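Side-chain contacts in beta-lactamase (Serratia marcescens, PDB 5GWA), which is a class A extended-spectrum beta-lactamase that probably hydrolyses beta-lactam antibiotics to substituted beta-amino acids and is inhibited by avibactam: residues L72-K76 / S77-P81; L96-F100 / S101-K105. All coordinates share one frame; numbering follows the deposited sequence.

Interaction 1. Residues L72-K76 / S77-P81. With SO4 (sulfate ion), chain D.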
loop_
_atom_site.group_PDB
_atom_site.type_symbol
_atom_site.label_atom_id
_atom_site.label_comp_id
_atom_site.label_asym_id
_atom_site.label_seq_id
_atom_site.Cartn_x
_atom_site.Cartn_y
_atom_site.Cartn_z
ATOM N N LEU A 72 11.464 3.595 -19.242
ATOM C CA LEU A 72 12.001 4.471 -18.226
ATOM C C LEU A 72 12.934 3.745 -17.288
ATOM O O LEU A 72 12.695 2.576 -16.959
ATOM C CB LEU A 72 10.865 5.099 -17.418
ATOM C CG LEU A 72 9.827 5.902 -18.178
ATOM C CD1 LEU A 72 8.729 6.411 -17.281
ATOM C CD2 LEU A 72 10.496 7.075 -18.859
ATOM N N PHE A 73 13.964 4.442 -16.784
ATOM C CA PHE A 73 14.723 3.875 -15.684
ATOM C C PHE A 73 14.039 4.208 -14.375
ATOM O O PHE A 73 13.869 5.362 -14.032
ATOM C CB PHE A 73 16.176 4.400 -15.663
ATOM C CG PHE A 73 17.070 3.637 -14.712
ATOM C CD1 PHE A 73 17.619 2.449 -15.090
ATOM C CD2 PHE A 73 17.256 4.079 -13.413
ATOM C CE1 PHE A 73 18.411 1.718 -14.213
ATOM C CE2 PHE A 73 18.039 3.344 -12.526
ATOM C CZ PHE A 73 18.610 2.181 -12.938
ATOM N N VAL A 74 13.535 3.181 -13.694
ATOM C CA VAL A 74 12.831 3.359 -12.445
ATOM C C VAL A 74 13.799 3.149 -11.296
ATOM O O VAL A 74 14.308 2.041 -11.080
ATOM C CB VAL A 74 11.645 2.368 -12.371
ATOM C CG1 VAL A 74 10.924 2.464 -11.022
ATOM C CG2 VAL A 74 10.686 2.653 -13.531
ATOM N N LYS A 75 14.156 4.263 -10.671
ATOM C CA LYS A 75 15.068 4.245 -9.513
ATOM C C LYS A 75 14.424 3.553 -8.335
ATOM O O LYS A 75 13.231 3.585 -8.186
ATOM C CB LYS A 75 15.410 5.683 -9.084
ATOM C CG LYS A 75 16.338 6.390 -10.046
ATOM C CD LYS A 75 16.860 7.696 -9.453
ATOM C CE LYS A 75 15.839 8.808 -9.517
ATOM N NZ LYS A 75 16.519 10.133 -9.364
ATOM N N LYS A 76 15.233 3.040 -7.413
ATOM C CA LYS A 76 14.675 2.495 -6.185
ATOM C C LYS A 76 13.854 3.566 -5.441
ATOM O O LYS A 76 12.793 3.283 -4.904
ATOM C CB LYS A 76 15.798 1.942 -5.325
ATOM C CG LYS A 76 15.416 1.621 -3.905
ATOM C CD LYS A 76 15.364 0.118 -3.698
ATOM C CE LYS A 76 15.366 -0.176 -2.220
ATOM N NZ LYS A 76 14.599 0.875 -1.472
ATOM N N SER A 77 14.301 4.810 -5.470
ATOM C CA SER A 77 13.587 5.866 -4.771
ATOM C C SER A 77 12.273 6.261 -5.444
ATOM O O SER A 77 11.456 6.903 -4.803
ATOM C CB SER A 77 14.487 7.090 -4.597
ATOM O OG SER A 77 14.779 7.661 -5.848
ATOM N N ASP A 78 12.068 5.828 -6.694
ATOM C CA ASP A 78 10.792 6.019 -7.415
ATOM C C ASP A 78 9.779 4.986 -6.905
ATOM O O ASP A 78 8.584 5.129 -7.190
ATOM C CB ASP A 78 10.916 5.783 -8.936
ATOM C CG ASP A 78 11.657 6.884 -9.682
ATOM O OD1 ASP A 78 11.501 8.057 -9.294
ATOM O OD2 ASP A 78 12.438 6.543 -10.615
ATOM N N LEU A 79 10.268 3.888 -6.315
ATOM C CA LEU A 79 9.394 2.869 -5.715
ATOM C C LEU A 79 9.374 2.993 -4.215
ATOM O O LEU A 79 10.067 2.256 -3.514
ATOM C CB LEU A 79 9.820 1.470 -6.143
ATOM C CG LEU A 79 9.795 1.216 -7.631
ATOM C CD1 LEU A 79 10.364 -0.146 -8.056
ATOM C CD2 LEU A 79 8.354 1.333 -8.140
ATOM N N GLN A 80 8.608 3.959 -3.724
ATOM C CA GLN A 80 8.518 4.225 -2.285
ATOM C C GLN A 80 7.754 3.108 -1.584
ATOM O O GLN A 80 6.801 2.575 -2.138
ATOM C CB GLN A 80 7.819 5.558 -2.032
ATOM C CG GLN A 80 8.519 6.749 -2.672
ATOM C CD GLN A 80 7.828 8.062 -2.363
ATOM O OE1 GLN A 80 6.590 8.162 -2.372
ATOM N NE2 GLN A 80 8.626 9.091 -2.095
ATOM N N PRO A 81 8.133 2.789 -0.333
ATOM C CA PRO A 81 7.525 1.679 0.424
ATOM C C PRO A 81 6.146 1.876 1.085
ATOM O O PRO A 81 5.403 0.890 1.187
ATOM C CB PRO A 81 8.565 1.391 1.516
ATOM C CG PRO A 81 9.279 2.693 1.688
ATOM C CD PRO A 81 9.389 3.238 0.293
HETATM S S SO4 D . 12.608 -0.841 0.603
HETATM O O1 SO4 D . 13.747 -0.814 1.557
HETATM O O2 SO4 D . 11.660 -1.867 1.025
HETATM O O3 SO4 D . 12.002 0.512 0.654
HETATM O O4 SO4 D . 13.084 -1.056 -0.796
#

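Interaction 2. Residues L96-F100 / S101-K105. With NA (sodium ion), chain I; NA (sodium ion), chain O.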
loop_
_atom_site.group_PDB
_atom_site.type_symbol
_atom_site.label_atom_id
_atom_site.label_comp_id
_atom_site.label_asym_id
_atom_site.label_seq_id
_atom_site.Cartn_x
_atom_site.Cartn_y
_atom_site.Cartn_z
ATOM N N LEU A 96 15.746 -0.377 -12.379
ATOM C CA LEU A 96 15.584 -1.166 -13.574
ATOM C C LEU A 96 14.777 -0.437 -14.635
ATOM O O LEU A 96 14.065 0.506 -14.324
ATOM C CB LEU A 96 14.974 -2.527 -13.264
ATOM C CG LEU A 96 13.461 -2.615 -13.091
ATOM C CD1 LEU A 96 13.042 -4.089 -13.114
ATOM C CD2 LEU A 96 12.957 -1.892 -11.862
ATOM N N GLU A 97 14.929 -0.891 -15.879
ATOM C CA GLU A 97 14.232 -0.321 -17.017
ATOM C C GLU A 97 12.862 -0.970 -17.114
ATOM O O GLU A 97 12.804 -2.199 -17.201
ATOM C CB GLU A 97 15.012 -0.640 -18.282
ATOM C CG GLU A 97 16.465 -0.174 -18.219
ATOM C CD GLU A 97 17.376 -0.890 -19.202
ATOM O OE1 GLU A 97 16.964 -1.879 -19.865
ATOM O OE2 GLU A 97 18.500 -0.411 -19.398
ATOM N N LEU A 98 11.804 -0.164 -17.155
ATOM C CA LEU A 98 10.417 -0.670 -17.349
ATOM C C LEU A 98 9.758 0.110 -18.490
ATOM O O LEU A 98 9.800 1.304 -18.530
ATOM C CB LEU A 98 9.601 -0.521 -16.072
ATOM C CG LEU A 98 10.043 -1.372 -14.885
ATOM C CD1 LEU A 98 9.204 -1.036 -13.666
ATOM C CD2 LEU A 98 9.992 -2.841 -15.157
ATOM N N SER A 99 9.007 -0.586 -19.318
ATOM C CA SER A 99 8.334 0.086 -20.421
ATOM C C SER A 99 7.210 0.973 -19.937
ATOM O O SER A 99 6.575 0.698 -18.904
ATOM C CB SER A 99 7.760 -0.914 -21.435
ATOM O OG SER A 99 6.743 -1.761 -20.856
ATOM N N PHE A 100 6.867 1.970 -20.735
ATOM C CA PHE A 100 5.679 2.756 -20.473
ATOM C C PHE A 100 4.481 1.807 -20.396
ATOM O O PHE A 100 3.589 2.011 -19.585
ATOM C CB PHE A 100 5.426 3.769 -21.587
ATOM C CG PHE A 100 6.432 4.846 -21.647
ATOM C CD1 PHE A 100 6.370 5.931 -20.796
ATOM C CD2 PHE A 100 7.444 4.816 -22.621
ATOM C CE1 PHE A 100 7.321 6.933 -20.840
ATOM C CE2 PHE A 100 8.364 5.828 -22.687
ATOM C CZ PHE A 100 8.312 6.887 -21.801
ATOM N N SER A 101 4.402 0.843 -21.320
ATOM C CA SER A 101 3.307 -0.142 -21.297
ATOM C C SER A 101 3.137 -0.820 -19.930
ATOM O O SER A 101 2.041 -0.815 -19.347
ATOM C CB SER A 101 3.545 -1.225 -22.347
ATOM O OG SER A 101 2.561 -2.235 -22.254
ATOM N N GLU A 102 4.219 -1.358 -19.406
ATOM C CA GLU A 102 4.165 -2.090 -18.149
ATOM C C GLU A 102 3.753 -1.118 -17.040
ATOM O O GLU A 102 3.015 -1.492 -16.095
ATOM C CB GLU A 102 5.537 -2.691 -17.795
ATOM C CG GLU A 102 5.481 -3.466 -16.488
ATOM C CD GLU A 102 6.670 -4.382 -16.182
ATOM O OE1 GLU A 102 7.522 -4.621 -17.061
ATOM O OE2 GLU A 102 6.661 -5.032 -15.111
ATOM N N ILE A 103 4.337 0.059 -17.034
ATOM C CA ILE A 103 4.054 1.019 -15.959
ATOM C C ILE A 103 2.595 1.454 -16.013
ATOM O O ILE A 103 1.907 1.483 -14.974
ATOM C CB ILE A 103 4.992 2.256 -15.993
ATOM C CG1 ILE A 103 6.443 1.809 -15.721
ATOM C CG2 ILE A 103 4.543 3.319 -14.971
ATOM C CD1 ILE A 103 7.470 2.854 -16.113
ATOM N N ILE A 104 2.088 1.765 -17.215
ATOM C CA ILE A 104 0.693 2.165 -17.330
ATOM C C ILE A 104 -0.278 1.047 -16.933
ATOM O O ILE A 104 -1.261 1.314 -16.225
ATOM C CB ILE A 104 0.364 2.627 -18.759
ATOM C CG1 ILE A 104 1.157 3.851 -19.094
ATOM C CG2 ILE A 104 -1.132 2.842 -18.895
ATOM C CD1 ILE A 104 1.220 4.176 -20.583
ATOM N N LYS A 105 0.016 -0.206 -17.302
ATOM C CA LYS A 105 -0.857 -1.324 -16.965
ATOM C C LYS A 105 -0.906 -1.480 -15.454
ATOM O O LYS A 105 -1.973 -1.626 -14.882
ATOM C CB LYS A 105 -0.380 -2.641 -17.573
ATOM C CG LYS A 105 -0.607 -2.725 -19.063
ATOM C CD LYS A 105 -0.215 -4.115 -19.537
ATOM C CE LYS A 105 -0.274 -4.230 -21.048
ATOM N NZ LYS A 105 0.023 -5.633 -21.423
HETATM NA NA NA I . 8.967 -3.526 -19.096
HETATM NA NA NA O . 11.594 -4.348 -18.513
HETATM O O HOH W 1 8.906 -4.568 -21.580
#

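Interaction 1. Residues L72-K76 / S77-P81
Asp78 folds back on the chain just before it: its OD2 accepts the backbone N of Lys75 at 2.9 Å, while its own N donates to Lys75 O, also at 2.9 Å. This reciprocal pair sits on a 3-10 turn that follows strand 71-74 of the class A beta-lactamase fold. With CG placed beside its backbone N (chi1 -73°), the Asp78 carboxylate reaches the amide of Lys75, just past the strand end; OD2 is met on its anti side, 32° out of the carboxylate plane, and the bond is bent, with an N-H...O angle of 143°. OD1 has a second partner, a long and weak ion pair with Arg121. The backbone bond alone is repeated one residue on, Leu79 N to Lys76 O at 3.0 Å. The long chain of Lys76 leaves the turn for the second subunit, where NZ makes a salt bridge with its Glu261. NZ also points at O4 of a sulfate, probably from the crystallisation liquor, but the separation is too short to be trusted. Helix 113-123 packs against both Val74 and Leu79; Val74 crosses Leu79 at about a right angle, CG1 meeting Leu79 CG at 3.8 Å and Asp78 CB at 3.9 Å.

Interaction 2. Residues L96-F100 / S101-K105
Ser99 turns OG into the position between its backbone N and carbonyl carbon (chi1 63°), whereas Glu102 sends CG opposite its own N (chi1 -180°) and runs on extended; these settings bring the hydroxyl to the amide of Glu102 and send the carboxylate back to the strand. This is an N-cap: Ser99 closes the junction between strand 96-99 and helix 100-109, and its OG accepts Glu102 N at 2.9 Å in a nearly straight bond. Ser99 also supplies its carbonyl, Ile103 N meeting O at 3.0 Å nearly along the C=O axis; two amides of the helix start are thus held by one residue. The next helical bond joins Ile104 N to Phe100 O at 2.8 Å. Next to the cap, Leu98 packs by CB against Ile103 CG1 at 3.9 Å, and its CD2 lies over the face of the Glu102 carboxylate, 3.6 Å from OE1. Around Phe100, whose ring meets Phe122, helix 49-63 and strand 71-74 complete the hydrophobic surroundings; Ile104 packs on Phe187 of helix 182-193. The polar end of Glu102 is divided: OE2 is hydrogen-bonded to Tyr91 OH, which would help fix the carboxylate, and OE1 ligates a sodium ion at 2.7 Å, together with a water. Ser99 OG also borders this ion, but at 3.3 Å it is a long neighbour and not a clear ligand. A second sodium ion is bound at 2.8 Å by the backbone oxygen, Glu97 O.

How the interactions relate
From the N terminus the chain enters strand 71-74, and interaction 1 turns it immediately into the loop that leads to helix 86-90. It returns as strand 96-99, from which interaction 2 launches helix 100-109. The two contacts are in series, neither nesting nor crossing, with centres about 12 Å apart. Their strands pair antiparallel: Val74 N lies 2.8 Å from Leu96 O and Leu72 O lies 2.9 Å from Leu98 N, both probable hydrogen bonds, so the intervening segment is closed as one long excursion. Leu72 also packs on the ring of Phe100, CD2 to CZ, joining the start of 72-76 to the start of the helix.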